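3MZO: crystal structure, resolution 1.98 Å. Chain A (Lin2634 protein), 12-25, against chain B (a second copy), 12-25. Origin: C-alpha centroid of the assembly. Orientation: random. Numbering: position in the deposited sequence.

Chain A, residues 12-25: SDLENIYRCPGKFK
Chain B 12-25: SDLENIYRCPGKFK

The two copies of this 14-residue stretch meet reciprocally: A:Asp13 CA lies 4.4 Å from B:Gly22 CA, and A:Gly22 CA lies 4.4 Å from B:Asp13 CA. The 13-17 region of each copy packs on residues 21-24 of the other, and 575 Å² is buried in total.

In chain A, A:Ser12 (phi/psi -69/-32) and A:Asp13 (-61/-26) belong to a weakly bonded helix that begins earlier in the chain. A 3-10 segment follows at A:Leu14 (-71/-9) and A:Glu15 (-80/-13), supported by A:Glu15 N to A:Ser12 O, 3.0 Å, and A:Asn16 N to A:Asp13 O, 3.0 Å; in chain B, B:Asp13 to B:Asn16 form a type I beta turn. A:Leu14 points its CA-to-CB bond away from chain B, whereas A:Asp13 and A:Asn16 point toward it.

A:Asp13 (chi1 m, chi2 -15°) brings its CA to 3.5 Å from B:Gly22 O, a CA-H...O contact with 128° at the hydrogen; in return B:Gly22 CA is 3.5 Å from A:Asp13 O, at 155°. Its carboxylate reaches B:Phe24 through a water, which donates to A:Asp13 OD1 (2.9 Å) and accepts from B:Phe24 N (3.0 Å). A:Asp13 OD2 also touches the aliphatic part of B:Lys23, 3.4 Å from its CD.

A:Asn16 (-107/4; chi1 m, chi2 -37°) makes the direct polar link: its ND2 donates to B:Gly22 O at 2.9 Å with an N-H...O angle of 166°, close to linear. The backbone then extends through A:Ile17 (-109/127), A:Tyr18 (-112/153) and A:Arg19 (-79/138). A:Ile17 (chi1 m, chi2 t) starts sideways but ends nearer chain B, placing CG1 3.9 Å from B:Gly22 CA and 4.4 Å from B:Pro21 CB.

A:Cys20 takes left-handed angles (35/67) and turns the chain toward A:Pro21 (-70/154, C-gamma endo), whose CB packs 3.6 Å from B:Asn16 O. At A:Gly22 (132/-74), a CB would jam against the preceding carbonyl, so the conformation itself calls for glycine. A:Gly22 O accepts from B:Asn16 ND2 (3.0 Å, 167°) and lies 3.4 Å from B:Asp13 CA, as A:Asn16 ND2 and A:Asp13 CA do with B:Gly22 O.

A:Lys23 (-74/143; chi m, m, t, m) starts away, yet its CD comes within 3.4 Å of B:Asp13 OD2; A:Lys23 NZ stays 4.1 Å from that oxygen, beyond a salt bridge. A:Phe24 (-57/135; chi1 t, chi2 79°) uses its backbone: a second water accepts from A:Phe24 N (2.9 Å) and donates to B:Asp13 OD1 (3.2 Å). Finally, A:Lys25 (-131/141; m, t, t, p) folds back within its own chain, NZ donating to A:Cys20 O at 2.7 Å.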

ATOM      1  N   SER A  12      17.199   3.894   0.960  1.00 18.68           N
ATOM      2  CA  SER A  12      15.769   3.981   1.011  1.00 22.31           C
ATOM      3  C   SER A  12      15.116   3.515  -0.279  1.00 20.32           C
ATOM      4  O   SER A  12      13.985   3.049  -0.248  1.00 20.75           O
ATOM      5  CB  SER A  12      15.303   5.442   1.323  1.00 22.12           C
ATOM      6  OG  SER A  12      15.514   5.684   2.697  1.00 32.02           O
ATOM      7  N   ASP A  13      15.787   3.729  -1.402  1.00 23.08           N
ATOM      8  CA  ASP A  13      15.270   3.298  -2.692  1.00 22.86           C
ATOM      9  C   ASP A  13      15.074   1.764  -2.771  1.00 23.39           C
ATOM     10  O   ASP A  13      14.201   1.286  -3.492  1.00 24.77           O
ATOM     11  CB  ASP A  13      16.179   3.778  -3.829  1.00 24.02           C
ATOM     12  CG  ASP A  13      16.267   5.335  -3.930  1.00 26.13           C
ATOM     13  OD1 ASP A  13      15.445   6.063  -3.331  1.00 36.14           O
ATOM     14  OD2 ASP A  13      17.190   5.801  -4.597  1.00 39.93           O
ATOM     15  N   LEU A  14      15.840   1.010  -1.981  1.00 22.12           N
ATOM     16  CA  LEU A  14      15.694  -0.424  -1.917  1.00 20.76           C
ATOM     17  C   LEU A  14      14.433  -0.846  -1.215  1.00 21.46           C
ATOM     18  O   LEU A  14      14.083  -2.016  -1.283  1.00 20.58           O
ATOM     19  CB  LEU A  14      16.921  -1.105  -1.278  1.00 21.87           C
ATOM     20  CG  LEU A  14      18.091  -1.179  -2.255  1.00 28.26           C
ATOM     21  CD1 LEU A  14      19.362  -1.322  -1.534  1.00 34.88           C
ATOM     22  CD2 LEU A  14      17.906  -2.299  -3.287  1.00 23.05           C
ATOM     23  N   GLU A  15      13.728   0.092  -0.586  1.00 19.47           N
ATOM     24  CA  GLU A  15      12.407  -0.182  -0.016  1.00 21.39           C
ATOM     25  C   GLU A  15      11.328  -0.155  -1.090  1.00 21.91           C
ATOM     26  O   GLU A  15      10.181  -0.513  -0.828  1.00 23.23           O
ATOM     27  CB  GLU A  15      12.033   0.866   1.043  1.00 20.29           C
ATOM     28  CG  GLU A  15      13.085   0.981   2.175  1.00 22.59           C
ATOM     29  CD  GLU A  15      12.848   2.152   3.099  1.00 25.38           C
ATOM     30  OE1 GLU A  15      11.766   2.760   3.096  1.00 26.63           O
ATOM     31  OE2 GLU A  15      13.766   2.486   3.846  1.00 27.69           O
ATOM     32  N   ASN A  16      11.668   0.365  -2.261  1.00 23.02           N
ATOM     33  CA  ASN A  16      10.703   0.535  -3.310  1.00 26.47           C
ATOM     34  C   ASN A  16      10.902  -0.480  -4.443  1.00 27.54           C
ATOM     35  O   ASN A  16      10.256  -0.364  -5.482  1.00 29.30           O
ATOM     36  CB  ASN A  16      10.797   1.965  -3.890  1.00 28.19           C
ATOM     37  CG  ASN A  16      10.420   3.055  -2.879  1.00 33.88           C
ATOM     38  OD1 ASN A  16       9.516   2.881  -2.066  1.00 32.12           O
ATOM     39  ND2 ASN A  16      11.110   4.185  -2.948  1.00 33.90           N
ATOM     40  N   ILE A  17      11.844  -1.408  -4.275  1.00 27.20           N
ATOM     41  CA  ILE A  17      12.055  -2.510  -5.221  1.00 24.70           C
ATOM     42  C   ILE A  17      11.585  -3.741  -4.492  1.00 23.96           C
ATOM     43  O   ILE A  17      12.020  -4.013  -3.379  1.00 20.41           O
ATOM     44  CB  ILE A  17      13.521  -2.632  -5.608  1.00 26.46           C
ATOM     45  CG1 ILE A  17      14.001  -1.285  -6.155  1.00 30.57           C
ATOM     46  CG2 ILE A  17      13.769  -3.763  -6.640  1.00 23.19           C
ATOM     47  CD1 ILE A  17      15.430  -1.257  -6.579  1.00 32.91           C
ATOM     48  N   TYR A  18      10.698  -4.491  -5.122  1.00 23.24           N
ATOM     49  CA  TYR A  18      10.084  -5.653  -4.497  1.00 24.87           C
ATOM     50  C   TYR A  18      10.533  -6.959  -5.142  1.00 26.42           C
ATOM     51  O   TYR A  18      10.911  -7.022  -6.308  1.00 28.46           O
ATOM     52  CB  TYR A  18       8.578  -5.529  -4.536  1.00 23.44           C
ATOM     53  CG  TYR A  18       8.107  -4.393  -3.657  1.00 32.79           C
ATOM     54  CD1 TYR A  18       7.851  -4.606  -2.311  1.00 30.31           C
ATOM     55  CD2 TYR A  18       7.969  -3.098  -4.155  1.00 38.63           C
ATOM     56  CE1 TYR A  18       7.454  -3.577  -1.476  1.00 32.36           C
ATOM     57  CE2 TYR A  18       7.548  -2.037  -3.313  1.00 33.99           C
ATOM     58  CZ  TYR A  18       7.291  -2.293  -1.984  1.00 36.58           C
ATOM     59  OH  TYR A  18       6.865  -1.301  -1.129  1.00 39.46           O
ATOM     60  N   ARG A  19      10.505  -8.008  -4.360  1.00 24.42           N
ATOM     61  CA  ARG A  19      10.961  -9.299  -4.863  1.00 27.75           C
ATOM     62  C   ARG A  19       9.905  -9.969  -5.730  1.00 27.75           C
ATOM     63  O   ARG A  19       8.728  -9.941  -5.388  1.00 23.70           O
ATOM     64  CB  ARG A  19      11.351 -10.137  -3.683  1.00 28.18           C
ATOM     65  CG  ARG A  19      12.711  -9.634  -3.225  1.00 29.17           C
ATOM     66  CD  ARG A  19      13.133 -10.250  -2.020  1.00 25.57           C
ATOM     67  NE  ARG A  19      13.155 -11.711  -2.030  1.00 19.97           N
ATOM     68  CZ  ARG A  19      14.159 -12.471  -2.463  1.00 28.23           C
ATOM     69  NH1 ARG A  19      15.255 -11.950  -3.004  1.00 28.02           N
ATOM     70  NH2 ARG A  19      14.058 -13.788  -2.346  1.00 28.76           N
ATOM     71  N   CYS A  20      10.362 -10.559  -6.825  1.00 32.32           N
ATOM     72  CA  CYS A  20       9.516 -11.254  -7.832  1.00 37.51           C
ATOM     73  C   CYS A  20       8.152 -10.598  -8.019  1.00 33.95           C
ATOM     74  O   CYS A  20       7.125 -11.128  -7.640  1.00 33.09           O
ATOM     75  CB  CYS A  20       9.414 -12.778  -7.584  1.00 41.01           C
ATOM     76  SG  CYS A  20       9.700 -13.421  -5.940  1.00 59.01           S
ATOM     77  N   PRO A  21       8.163  -9.394  -8.555  1.00 31.30           N
ATOM     78  CA  PRO A  21       6.910  -8.744  -8.790  1.00 34.43           C
ATOM     79  C   PRO A  21       6.154  -9.451  -9.931  1.00 33.16           C
ATOM     80  O   PRO A  21       6.764 -10.115 -10.770  1.00 32.90           O
ATOM     81  CB  PRO A  21       7.317  -7.323  -9.155  1.00 36.32           C
ATOM     82  CG  PRO A  21       8.763  -7.413  -9.591  1.00 35.95           C
ATOM     83  CD  PRO A  21       9.300  -8.708  -9.189  1.00 34.04           C
ATOM     84  N   GLY A  22       4.838  -9.349  -9.918  1.00 33.67           N
ATOM     85  CA  GLY A  22       4.014  -9.951 -10.983  1.00 35.47           C
ATOM     86  C   GLY A  22       2.884 -10.732 -10.356  1.00 36.47           C
ATOM     87  O   GLY A  22       1.729 -10.274 -10.322  1.00 34.17           O
ATOM     88  N   LYS A  23       3.228 -11.879  -9.801  1.00 35.65           N
ATOM     89  CA  LYS A  23       2.227 -12.742  -9.213  1.00 36.08           C
ATOM     90  C   LYS A  23       1.754 -12.168  -7.888  1.00 30.88           C
ATOM     91  O   LYS A  23       2.503 -11.604  -7.117  1.00 29.97           O
ATOM     92  CB  LYS A  23       2.761 -14.166  -8.999  1.00 40.06           C
ATOM     93  CG  LYS A  23       3.094 -14.977 -10.272  1.00 45.79           C
ATOM     94  CD  LYS A  23       1.864 -15.406 -11.024  1.00 55.84           C
ATOM     95  CE  LYS A  23       2.167 -16.593 -11.943  1.00 65.79           C
ATOM     96  NZ  LYS A  23       3.480 -16.456 -12.645  1.00 63.51           N
ATOM     97  N   PHE A  24       0.480 -12.329  -7.632  1.00 30.86           N
ATOM     98  CA  PHE A  24      -0.101 -11.902  -6.387  1.00 28.66           C
ATOM     99  C   PHE A  24       0.593 -12.551  -5.203  1.00 26.96           C
ATOM    100  O   PHE A  24       0.807 -13.759  -5.194  1.00 24.98           O
ATOM    101  CB  PHE A  24      -1.598 -12.267  -6.333  1.00 28.49           C
ATOM    102  CG  PHE A  24      -2.199 -12.003  -4.999  1.00 29.94           C
ATOM    103  CD1 PHE A  24      -2.551 -10.716  -4.643  1.00 30.15           C
ATOM    104  CD2 PHE A  24      -2.344 -13.025  -4.074  1.00 31.18           C
ATOM    105  CE1 PHE A  24      -3.057 -10.447  -3.400  1.00 32.50           C
ATOM    106  CE2 PHE A  24      -2.865 -12.774  -2.826  1.00 27.94           C
ATOM    107  CZ  PHE A  24      -3.241 -11.486  -2.487  1.00 30.93           C
ATOM    108  N   LYS A  25       0.882 -11.741  -4.183  1.00 25.60           N
ATOM    109  CA  LYS A  25       1.353 -12.240  -2.896  1.00 26.67           C
ATOM    110  C   LYS A  25       0.529 -11.596  -1.830  1.00 25.50           C
ATOM    111  O   LYS A  25       0.193 -10.418  -1.929  1.00 24.06           O
ATOM    112  CB  LYS A  25       2.836 -11.889  -2.664  1.00 26.47           C
ATOM    113  CG  LYS A  25       3.727 -12.350  -3.817  1.00 34.30           C
ATOM    114  CD  LYS A  25       5.188 -12.098  -3.552  1.00 41.97           C
ATOM    115  CE  LYS A  25       5.962 -11.935  -4.853  1.00 49.26           C
ATOM    116  NZ  LYS A  25       5.449 -10.731  -5.579  1.00 51.25           N
TER
ATOM    117  N   SER B  12      -3.098  -9.682 -15.772  1.00 26.53           N
ATOM    118  CA  SER B  12      -3.213  -9.082 -14.436  1.00 27.91           C
ATOM    119  C   SER B  12      -1.891  -8.907 -13.704  1.00 26.42           C
ATOM    120  O   SER B  12      -1.754  -7.985 -12.910  1.00 26.53           O
ATOM    121  CB  SER B  12      -4.154  -9.882 -13.537  1.00 29.62           C
ATOM    122  OG  SER B  12      -5.499  -9.627 -13.912  1.00 36.66           O
ATOM    123  N   ASP B  13      -0.942  -9.795 -13.947  1.00 27.14           N
ATOM    124  CA  ASP B  13       0.375  -9.661 -13.361  1.00 28.04           C
ATOM    125  C   ASP B  13       1.094  -8.380 -13.793  1.00 28.07           C
ATOM    126  O   ASP B  13       1.903  -7.849 -13.022  1.00 25.43           O
ATOM    127  CB  ASP B  13       1.244 -10.886 -13.664  1.00 29.71           C
ATOM    128  CG  ASP B  13       0.612 -12.201 -13.134  1.00 31.50           C
ATOM    129  OD1 ASP B  13      -0.329 -12.155 -12.291  1.00 39.13           O
ATOM    130  OD2 ASP B  13       1.056 -13.256 -13.559  1.00 40.89           O
ATOM    131  N   LEU B  14       0.812  -7.888 -15.004  1.00 25.91           N
ATOM    132  CA  LEU B  14       1.386  -6.625 -15.454  1.00 24.28           C
ATOM    133  C   LEU B  14       0.909  -5.396 -14.687  1.00 24.79           C
ATOM    134  O   LEU B  14       1.462  -4.302 -14.860  1.00 25.34           O
ATOM    135  CB  LEU B  14       1.159  -6.417 -16.968  1.00 25.36           C
ATOM    136  CG  LEU B  14       2.124  -7.277 -17.784  1.00 29.71           C
ATOM    137  CD1 LEU B  14       1.633  -7.429 -19.207  1.00 38.96           C
ATOM    138  CD2 LEU B  14       3.501  -6.650 -17.714  1.00 28.66           C
ATOM    139  N   GLU B  15      -0.105  -5.564 -13.850  1.00 24.23           N
ATOM    140  CA  GLU B  15      -0.561  -4.528 -12.962  1.00 23.55           C
ATOM    141  C   GLU B  15       0.286  -4.423 -11.680  1.00 25.26           C
ATOM    142  O   GLU B  15       0.135  -3.462 -10.910  1.00 25.08           O
ATOM    143  CB  GLU B  15      -1.988  -4.842 -12.495  1.00 25.44           C
ATOM    144  CG  GLU B  15      -2.993  -4.929 -13.582  1.00 24.31           C
ATOM    145  CD  GLU B  15      -4.407  -5.290 -13.056  1.00 31.72           C
ATOM    146  OE1 GLU B  15      -4.688  -5.347 -11.838  1.00 31.73           O
ATOM    147  OE2 GLU B  15      -5.246  -5.531 -13.891  1.00 31.25           O
ATOM    148  N   ASN B  16       1.101  -5.443 -11.441  1.00 23.95           N
ATOM    149  CA  ASN B  16       1.949  -5.531 -10.256  1.00 28.89           C
ATOM    150  C   ASN B  16       3.427  -5.294 -10.546  1.00 28.52           C
ATOM    151  O   ASN B  16       4.257  -5.496  -9.661  1.00 31.88           O
ATOM    152  CB  ASN B  16       1.755  -6.910  -9.596  1.00 27.41           C
ATOM    153  CG  ASN B  16       0.345  -7.098  -9.040  1.00 36.95           C
ATOM    154  OD1 ASN B  16      -0.311  -6.127  -8.631  1.00 34.84           O
ATOM    155  ND2 ASN B  16      -0.131  -8.344  -9.028  1.00 39.79           N
ATOM    156  N   ILE B  17       3.738  -4.929 -11.790  1.00 27.47           N
ATOM    157  CA  ILE B  17       5.080  -4.580 -12.234  1.00 26.06           C
ATOM    158  C   ILE B  17       5.012  -3.090 -12.543  1.00 27.37           C
ATOM    159  O   ILE B  17       4.187  -2.627 -13.328  1.00 23.14           O
ATOM    160  CB  ILE B  17       5.497  -5.375 -13.461  1.00 27.32           C
ATOM    161  CG1 ILE B  17       5.421  -6.862 -13.114  1.00 28.33           C
ATOM    162  CG2 ILE B  17       6.970  -5.020 -13.903  1.00 23.67           C
ATOM    163  CD1 ILE B  17       5.594  -7.721 -14.264  1.00 35.99           C
ATOM    164  N   TYR B  18       5.876  -2.352 -11.882  1.00 25.64           N
ATOM    165  CA  TYR B  18       5.900  -0.909 -11.959  1.00 27.51           C
ATOM    166  C   TYR B  18       7.101  -0.403 -12.707  1.00 28.73           C
ATOM    167  O   TYR B  18       8.117  -1.077 -12.804  1.00 30.06           O
ATOM    168  CB  TYR B  18       5.854  -0.354 -10.568  1.00 29.63           C
ATOM    169  CG  TYR B  18       4.539  -0.649  -9.945  1.00 31.87           C
ATOM    170  CD1 TYR B  18       3.468   0.206 -10.143  1.00 31.83           C
ATOM    171  CD2 TYR B  18       4.328  -1.820  -9.213  1.00 39.02           C
ATOM    172  CE1 TYR B  18       2.213  -0.066  -9.602  1.00 30.08           C
ATOM    173  CE2 TYR B  18       3.063  -2.101  -8.649  1.00 36.97           C
ATOM    174  CZ  TYR B  18       2.017  -1.201  -8.861  1.00 37.56           C
ATOM    175  OH  TYR B  18       0.764  -1.398  -8.335  1.00 42.62           O
ATOM    176  N   ARG B  19       6.959   0.790 -13.271  1.00 28.33           N
ATOM    177  CA  ARG B  19       7.998   1.358 -14.084  1.00 31.85           C
ATOM    178  C   ARG B  19       9.004   2.053 -13.204  1.00 31.95           C
ATOM    179  O   ARG B  19       8.613   2.727 -12.260  1.00 32.42           O
ATOM    180  CB  ARG B  19       7.372   2.324 -15.078  1.00 32.95           C
ATOM    181  CG  ARG B  19       6.559   1.549 -16.111  1.00 31.17           C
ATOM    182  CD  ARG B  19       5.738   2.397 -16.962  1.00 29.27           C
ATOM    183  NE  ARG B  19       6.415   3.557 -17.537  1.00 24.41           N
ATOM    184  CZ  ARG B  19       7.183   3.544 -18.630  1.00 33.63           C
ATOM    185  NH1 ARG B  19       7.471   2.423 -19.288  1.00 35.53           N
ATOM    186  NH2 ARG B  19       7.699   4.679 -19.061  1.00 32.97           N
ATOM    187  N   CYS B  20      10.273   1.904 -13.574  1.00 33.57           N
ATOM    188  CA  CYS B  20      11.455   2.405 -12.870  1.00 37.52           C
ATOM    189  C   CYS B  20      11.324   2.395 -11.346  1.00 34.85           C
ATOM    190  O   CYS B  20      11.291   3.411 -10.696  1.00 36.17           O
ATOM    191  CB  CYS B  20      11.987   3.737 -13.438  1.00 42.25           C
ATOM    192  SG  CYS B  20      10.921   4.735 -14.538  1.00 58.05           S
ATOM    193  N   PRO B  21      11.227   1.212 -10.776  1.00 34.32           N
ATOM    194  CA  PRO B  21      11.157   1.179  -9.325  1.00 35.39           C
ATOM    195  C   PRO B  21      12.516   1.581  -8.700  1.00 33.74           C
ATOM    196  O   PRO B  21      13.541   1.430  -9.331  1.00 32.98           O
ATOM    197  CB  PRO B  21      10.809  -0.278  -9.034  1.00 36.50           C
ATOM    198  CG  PRO B  21      11.366  -1.048 -10.205  1.00 37.61           C
ATOM    199  CD  PRO B  21      11.251  -0.128 -11.393  1.00 34.55           C
ATOM    200  N   GLY B  22      12.487   2.097  -7.477  1.00 36.55           N
ATOM    201  CA  GLY B  22      13.706   2.529  -6.749  1.00 35.45           C
ATOM    202  C   GLY B  22      13.469   3.945  -6.266  1.00 36.55           C
ATOM    203  O   GLY B  22      12.971   4.189  -5.140  1.00 35.29           O
ATOM    204  N   LYS B  23      13.736   4.889  -7.151  1.00 37.14           N
ATOM    205  CA  LYS B  23      13.585   6.317  -6.818  1.00 38.09           C
ATOM    206  C   LYS B  23      12.148   6.660  -6.431  1.00 29.35           C
ATOM    207  O   LYS B  23      11.211   6.191  -7.056  1.00 31.66           O
ATOM    208  CB  LYS B  23      14.001   7.195  -8.025  1.00 42.04           C
ATOM    209  CG  LYS B  23      15.480   7.052  -8.443  1.00 49.12           C
ATOM    210  CD  LYS B  23      16.415   7.545  -7.365  1.00 57.95           C
ATOM    211  CE  LYS B  23      17.868   7.320  -7.739  1.00 65.59           C
ATOM    212  NZ  LYS B  23      18.225   8.106  -8.940  1.00 66.28           N
ATOM    213  N   PHE B  24      11.992   7.462  -5.389  1.00 29.31           N
ATOM    214  CA  PHE B  24      10.676   7.940  -4.968  1.00 30.05           C
ATOM    215  C   PHE B  24       9.952   8.620  -6.117  1.00 27.56           C
ATOM    216  O   PHE B  24      10.546   9.456  -6.805  1.00 28.39           O
ATOM    217  CB  PHE B  24      10.779   8.950  -3.811  1.00 30.04           C
ATOM    218  CG  PHE B  24       9.469   9.556  -3.474  1.00 34.44           C
ATOM    219  CD1 PHE B  24       8.572   8.867  -2.689  1.00 30.57           C
ATOM    220  CD2 PHE B  24       9.089  10.800  -4.014  1.00 32.87           C
ATOM    221  CE1 PHE B  24       7.320   9.386  -2.432  1.00 33.05           C
ATOM    222  CE2 PHE B  24       7.837  11.336  -3.735  1.00 29.27           C
ATOM    223  CZ  PHE B  24       6.949  10.627  -2.950  1.00 31.44           C
ATOM    224  N   LYS B  25       8.700   8.236  -6.338  1.00 27.61           N
ATOM    225  CA  LYS B  25       7.819   8.914  -7.273  1.00 28.57           C
ATOM    226  C   LYS B  25       6.545   9.264  -6.535  1.00 28.31           C
ATOM    227  O   LYS B  25       6.043   8.447  -5.755  1.00 25.47           O
ATOM    228  CB  LYS B  25       7.441   8.021  -8.467  1.00 30.31           C
ATOM    229  CG  LYS B  25       8.611   7.517  -9.282  1.00 36.96           C
ATOM    230  CD  LYS B  25       8.123   6.522 -10.312  1.00 43.46           C
ATOM    231  CE  LYS B  25       9.119   5.419 -10.583  1.00 51.00           C
ATOM    232  NZ  LYS B  25       9.866   5.585 -11.894  1.00 51.57           N
TER
HETATM  233  O   HOH W   1      14.406   8.676  -4.160  1.00 36.58           O
HETATM  234  O   HOH W   2      -1.079 -13.772  -9.591  1.00 39.28           O